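Local coordinates for protein hydrogenase 2 maturation peptidase (Thaumarchaeota archaeon SCGC AB-539-E09, PDB 5TTX) that probably trims the C-terminal end of a nickel-iron hydrogenase large subunit as a maturation endopeptidase, at residues G77-S82 with T124-I129; D23-R28 with I65-V70. All coordinates share one frame; numbering follows the deposited sequence.

Contact 1 of 2, residues G77-S82 with T124-I129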
loop_
_atom_site.group_PDB
_atom_site.type_symbol
_atom_site.label_atom_id
_atom_site.label_comp_id
_atom_site.label_asym_id
_atom_site.label_seq_id
_atom_site.Cartn_x
_atom_site.Cartn_y
_atom_site.Cartn_z
ATOM N N GLY A 77 -23.518 36.165 -31.590
ATOM C CA GLY A 77 -22.212 36.565 -32.086
ATOM C C GLY A 77 -21.222 36.973 -31.008
ATOM O O GLY A 77 -20.070 37.247 -31.325
ATOM N N ARG A 78 -21.644 37.076 -29.751
ATOM C CA ARG A 78 -20.685 37.256 -28.670
ATOM C C ARG A 78 -19.781 36.024 -28.559
ATOM O O ARG A 78 -20.234 34.880 -28.667
ATOM C CB ARG A 78 -21.441 37.512 -27.355
ATOM C CG ARG A 78 -20.604 37.583 -26.115
ATOM C CD ARG A 78 -19.730 38.823 -26.066
ATOM N NE ARG A 78 -20.488 40.063 -26.212
ATOM C CZ ARG A 78 -21.261 40.627 -25.286
ATOM N NH1 ARG A 78 -21.886 41.765 -25.570
ATOM N NH2 ARG A 78 -21.419 40.074 -24.088
ATOM N N LEU A 79 -18.492 36.258 -28.378
ATOM C CA LEU A 79 -17.512 35.189 -28.245
ATOM C C LEU A 79 -17.061 35.076 -26.796
ATOM O O LEU A 79 -17.059 36.058 -26.050
ATOM C CB LEU A 79 -16.281 35.413 -29.144
ATOM C CG LEU A 79 -16.490 35.206 -30.646
ATOM C CD1 LEU A 79 -15.161 35.435 -31.438
ATOM C CD2 LEU A 79 -17.089 33.831 -30.936
ATOM N N SER A 80 -16.657 33.869 -26.416
ATOM C CA SER A 80 -16.295 33.545 -25.039
ATOM C C SER A 80 -15.083 32.629 -25.071
ATOM O O SER A 80 -15.160 31.517 -25.605
ATOM C CB SER A 80 -17.456 32.852 -24.323
ATOM O OG SER A 80 -17.362 33.054 -22.941
ATOM N N LYS A 81 -13.975 33.072 -24.498
ATOM C CA LYS A 81 -12.763 32.269 -24.466
ATOM C C LYS A 81 -12.563 31.756 -23.050
ATOM O O LYS A 81 -12.650 32.522 -22.089
ATOM C CB LYS A 81 -11.544 33.078 -24.924
ATOM C CG LYS A 81 -10.237 32.277 -24.955
ATOM C CD LYS A 81 -9.090 33.107 -25.530
ATOM C CE LYS A 81 -9.079 34.505 -24.937
ATOM N NZ LYS A 81 -8.037 34.637 -23.879
ATOM N N SER A 82 -12.288 30.471 -22.918
ATOM C CA SER A 82 -12.008 29.907 -21.613
ATOM C C SER A 82 -10.880 28.898 -21.744
ATOM O O SER A 82 -10.506 28.468 -22.840
ATOM C CB SER A 82 -13.261 29.240 -21.001
ATOM O OG SER A 82 -13.823 28.320 -21.908
ATOM N N THR A 124 -7.805 25.390 -24.828
ATOM C CA THR A 124 -8.483 26.674 -24.984
ATOM C C THR A 124 -9.835 26.418 -25.659
ATOM O O THR A 124 -9.935 25.605 -26.582
ATOM C CB THR A 124 -7.648 27.666 -25.812
ATOM O OG1 THR A 124 -6.519 28.108 -25.060
ATOM C CG2 THR A 124 -8.468 28.923 -26.223
ATOM N N LEU A 125 -10.883 27.082 -25.177
ATOM C CA LEU A 125 -12.223 26.876 -25.713
ATOM C C LEU A 125 -12.782 28.236 -26.080
ATOM O O LEU A 125 -12.721 29.175 -25.277
ATOM C CB LEU A 125 -13.164 26.161 -24.736
ATOM C CG LEU A 125 -12.833 24.729 -24.353
ATOM C CD1 LEU A 125 -12.110 24.704 -22.986
ATOM C CD2 LEU A 125 -14.080 23.924 -24.312
ATOM N N ILE A 126 -13.257 28.343 -27.315
ATOM C CA ILE A 126 -13.861 29.552 -27.838
ATOM C C ILE A 126 -15.299 29.208 -28.195
ATOM O O ILE A 126 -15.552 28.437 -29.138
ATOM C CB ILE A 126 -13.089 30.083 -29.053
ATOM C CG1 ILE A 126 -11.694 30.570 -28.611
ATOM C CG2 ILE A 126 -13.886 31.168 -29.751
ATOM C CD1 ILE A 126 -10.721 30.758 -29.774
ATOM N N GLY A 127 -16.239 29.752 -27.434
ATOM C CA GLY A 127 -17.651 29.532 -27.670
ATOM C C GLY A 127 -18.261 30.775 -28.288
ATOM O O GLY A 127 -17.805 31.897 -28.030
ATOM N N CYS A 128 -19.301 30.562 -29.096
ATOM C CA CYS A 128 -20.051 31.619 -29.755
ATOM C C CYS A 128 -21.526 31.534 -29.382
ATOM O O CYS A 128 -22.136 30.467 -29.491
ATOM C CB CYS A 128 -19.909 31.511 -31.277
ATOM S SG CYS A 128 -20.889 32.742 -32.135
ATOM N N ILE A 129 -22.101 32.643 -28.922
ATOM C CA ILE A 129 -23.531 32.643 -28.621
ATOM C C ILE A 129 -24.292 32.630 -29.938
ATOM O O ILE A 129 -24.080 33.520 -30.760
ATOM C CB ILE A 129 -23.943 33.851 -27.788
ATOM C CG1 ILE A 129 -23.169 33.851 -26.462
ATOM C CG2 ILE A 129 -25.489 33.847 -27.568
ATOM C CD1 ILE A 129 -23.515 35.027 -25.561
#
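Six backbone hydrogen bonds, grouped in three pairs, zip residues 77-82 to 124-129. Ser80 and Gly127 exchange two: Gly127 N reaches Ser80 O at 2.8 Å almost straight, whereas the return bond from Ser80 N to Gly127 O is bent to 138° at the hydrogen. Ser82 and Leu125 form the other hydrogen-bonded pair, with Ser82 N 2.7 Å from Leu125 O. Beyond the strand ends the ladder continues with Gly77, Arg78 and Ile129: Ile129 N donates to Arg78 O at 2.9 Å, and Ile129 O accepts Gly77 N. Gly77 sits at a positive phi of 86°, where a CB would jam against the preceding carbonyl oxygen. The strands run antiparallel, and 79-83 is one of the two outermost strands within the chain of a five-stranded mixed sheet, the alpha/beta fold of hydrogenase maturation proteases; 122-128 lies one place further in. Leu79 and Cys128 form a non-hydrogen-bonded pair: Leu79 CD2 lies 3.7 Å from Cys128 CB and also meets Ile126 CG2. Helix 141-158 and Phe25 cover this face. Arg78 and Ile129 run side by side, Ile129 CD1 resting 3.7 Å from Arg78 CB, while the bent remainder of the arginine leads away. Across the other face, Ser82 OG stands between its own N and carbonyl carbon (chi1 52°), 3.6 Å from Leu125 CB, and hydrogen-bonds Gln95 NE2 of the second subunit. Arg98 of that subunit packs on both Ser82 and Leu125.

Contact 2 of 2, residues D23-R28 with I65-V70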
loop_
_atom_site.group_PDB
_atom_site.type_symbol
_atom_site.label_atom_id
_atom_site.label_comp_id
_atom_site.label_asym_id
_atom_site.label_seq_id
_atom_site.Cartn_x
_atom_site.Cartn_y
_atom_site.Cartn_z
ATOM N N ASP A 23 -25.177 26.391 -34.908
ATOM C CA ASP A 23 -24.298 25.356 -34.364
ATOM C C ASP A 23 -23.160 25.026 -35.305
ATOM O O ASP A 23 -22.226 24.326 -34.900
ATOM C CB ASP A 23 -25.065 24.071 -34.057
ATOM C CG ASP A 23 -24.359 23.208 -33.026
ATOM O OD1 ASP A 23 -23.855 23.790 -32.036
ATOM O OD2 ASP A 23 -24.322 21.959 -33.175
ATOM N N GLY A 24 -23.229 25.479 -36.556
ATOM C CA GLY A 24 -22.104 25.341 -37.452
ATOM C C GLY A 24 -21.016 26.383 -37.282
ATOM O O GLY A 24 -20.110 26.439 -38.112
ATOM N N PHE A 25 -21.064 27.213 -36.233
ATOM C CA PHE A 25 -19.986 28.177 -35.984
ATOM C C PHE A 25 -18.595 27.530 -36.027
ATOM O O PHE A 25 -17.710 27.984 -36.762
ATOM C CB PHE A 25 -20.215 28.860 -34.633
ATOM C CG PHE A 25 -18.995 29.557 -34.073
ATOM C CD1 PHE A 25 -18.241 28.975 -33.036
ATOM C CD2 PHE A 25 -18.612 30.802 -34.559
ATOM C CE1 PHE A 25 -17.115 29.642 -32.506
ATOM C CE2 PHE A 25 -17.488 31.470 -34.037
ATOM C CZ PHE A 25 -16.753 30.915 -33.025
ATOM N N GLY A 26 -18.375 26.477 -35.235
ATOM C CA GLY A 26 -17.051 25.885 -35.126
ATOM C C GLY A 26 -16.505 25.358 -36.447
ATOM O O GLY A 26 -15.406 25.722 -36.873
ATOM N N PRO A 27 -17.254 24.462 -37.102
ATOM C CA PRO A 27 -16.817 23.970 -38.423
ATOM C C PRO A 27 -16.629 25.071 -39.438
ATOM O O PRO A 27 -15.761 24.951 -40.319
ATOM C CB PRO A 27 -17.952 23.022 -38.837
ATOM C CG PRO A 27 -18.523 22.499 -37.501
ATOM C CD PRO A 27 -18.378 23.677 -36.541
ATOM N N ARG A 28 -17.422 26.144 -39.355
ATOM C CA ARG A 28 -17.268 27.232 -40.311
ATOM C C ARG A 28 -15.999 28.051 -40.035
ATOM O O ARG A 28 -15.410 28.597 -40.971
ATOM C CB ARG A 28 -18.521 28.109 -40.308
ATOM C CG ARG A 28 -19.750 27.471 -41.019
ATOM C CD ARG A 28 -19.627 27.493 -42.560
ATOM N NE ARG A 28 -19.501 28.864 -43.015
ATOM C CZ ARG A 28 -20.529 29.627 -43.379
ATOM N NH1 ARG A 28 -21.776 29.138 -43.370
ATOM N NH2 ARG A 28 -20.311 30.880 -43.745
ATOM N N ILE A 65 -7.246 23.943 -29.405
ATOM C CA ILE A 65 -8.236 25.015 -29.375
ATOM C C ILE A 65 -9.546 24.431 -29.881
ATOM O O ILE A 65 -9.603 23.926 -31.010
ATOM C CB ILE A 65 -7.801 26.202 -30.249
ATOM C CG1 ILE A 65 -6.469 26.751 -29.763
ATOM C CG2 ILE A 65 -8.882 27.290 -30.330
ATOM C CD1 ILE A 65 -5.975 27.937 -30.615
ATOM N N PHE A 66 -10.590 24.492 -29.053
ATOM C CA PHE A 66 -11.921 24.005 -29.408
ATOM C C PHE A 66 -12.821 25.189 -29.706
ATOM O O PHE A 66 -12.840 26.171 -28.947
ATOM C CB PHE A 66 -12.575 23.181 -28.282
ATOM C CG PHE A 66 -12.203 21.732 -28.303
ATOM C CD1 PHE A 66 -12.950 20.823 -29.029
ATOM C CD2 PHE A 66 -11.091 21.270 -27.592
ATOM C CE1 PHE A 66 -12.592 19.473 -29.065
ATOM C CE2 PHE A 66 -10.741 19.924 -27.611
ATOM C CZ PHE A 66 -11.489 19.026 -28.356
ATOM N N LEU A 67 -13.591 25.074 -30.784
ATOM C CA LEU A 67 -14.578 26.078 -31.162
ATOM C C LEU A 67 -15.949 25.422 -31.215
ATOM O O LEU A 67 -16.121 24.366 -31.848
ATOM C CB LEU A 67 -14.219 26.717 -32.507
ATOM C CG LEU A 67 -12.859 27.432 -32.519
ATOM C CD1 LEU A 67 -12.156 26.980 -33.752
ATOM C CD2 LEU A 67 -13.021 28.925 -32.561
ATOM N N ASP A 68 -16.922 26.035 -30.544
ATOM C CA ASP A 68 -18.261 25.474 -30.528
ATOM C C ASP A 68 -19.254 26.595 -30.286
ATOM O O ASP A 68 -18.886 27.763 -30.126
ATOM C CB ASP A 68 -18.401 24.367 -29.467
ATOM C CG ASP A 68 -18.209 24.884 -28.036
ATOM O OD1 ASP A 68 -17.813 26.042 -27.860
ATOM O OD2 ASP A 68 -18.458 24.131 -27.075
ATOM N N SER A 69 -20.518 26.217 -30.206
ATOM C CA SER A 69 -21.602 27.152 -29.949
ATOM C C SER A 69 -22.094 26.940 -28.518
ATOM O O SER A 69 -22.277 25.801 -28.085
ATOM C CB SER A 69 -22.717 26.955 -30.989
ATOM O OG SER A 69 -23.854 27.759 -30.724
ATOM N N VAL A 70 -22.275 28.026 -27.779
ATOM C CA VAL A 70 -22.629 27.962 -26.358
ATOM C C VAL A 70 -23.715 28.991 -26.067
ATOM O O VAL A 70 -23.565 30.169 -26.395
ATOM C CB VAL A 70 -21.415 28.234 -25.431
ATOM C CG1 VAL A 70 -20.368 27.149 -25.547
ATOM C CG2 VAL A 70 -20.792 29.592 -25.740
HETATM O O HOH W 1 -21.255 23.412 -30.925
#
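Helix 25-34 packs here against the C-terminal end of parallel strand 63-69, an inner strand of the alpha/beta sheet of this protease family. Gly24 is the N-cap residue, and its O accepts Arg28 N in the first turn. Apolar contact centres on Phe25, whose CB points toward the strand; with CG anti to the backbone N (chi1 163°) the ring lies beside Leu67 and Asp68. Its CE1 comes 4.1 Å from Leu67 CB and also nears Leu67 CD2, while Val143, Thr147 and Ala150 of helix 141-158 and Cys128 touch the same ring. An alanine in place of Phe25 would remove the ring that bridges helix 141-158 and Leu67, and would probably loosen the packing between helix and sheet. Backbone packing is close beside it: Gly26 CA lies 3.7 Å from Leu67 O, and a CB on Gly26 would clash with that oxygen, so glycine lets the helix come this near. The Asp68 carbonyl O approaches the ring obliquely, 3.2 Å from Phe25 CD1. Asp68 CB points away from the helix, and its OD1 makes a salt bridge with Arg98 of the second subunit. At the helix start Asp23 OD1 rests against Ser69 CB in plain contact at 3.5 Å. Polar links surround it: Asp23 OD2 accepts the backbone N of Asn17, and Ser69 OG, anti to its own N, makes a weak hydrogen bond to Cys128 O. A water joins the segments, lying 2.9 Å from Asp23 OD1, to which it probably donates, and accepting from Ser69 N at 3.0 Å.

Overall arrangement
Both contacts meet in one sheet, where strands 63-69 and 122-128 are neighbours: Ile126 N lies 2.7 Å from Phe66 O, a probable hydrogen bond. Contact 1 joins an outermost strand, 79-83, to that sheet and is only partly buried; contact 2 seats the start of a helix on an inner strand and is mostly buried. Their chemistry differs accordingly. A regular backbone ladder carries contact 1, whereas contact 2 relies on ring packing, a glycine close to a carbonyl and a bridging water. Phe25 spans the two, touching Leu79 and Cys128 as well. Arg98 of the second subunit reaches both, so both border the subunit interface.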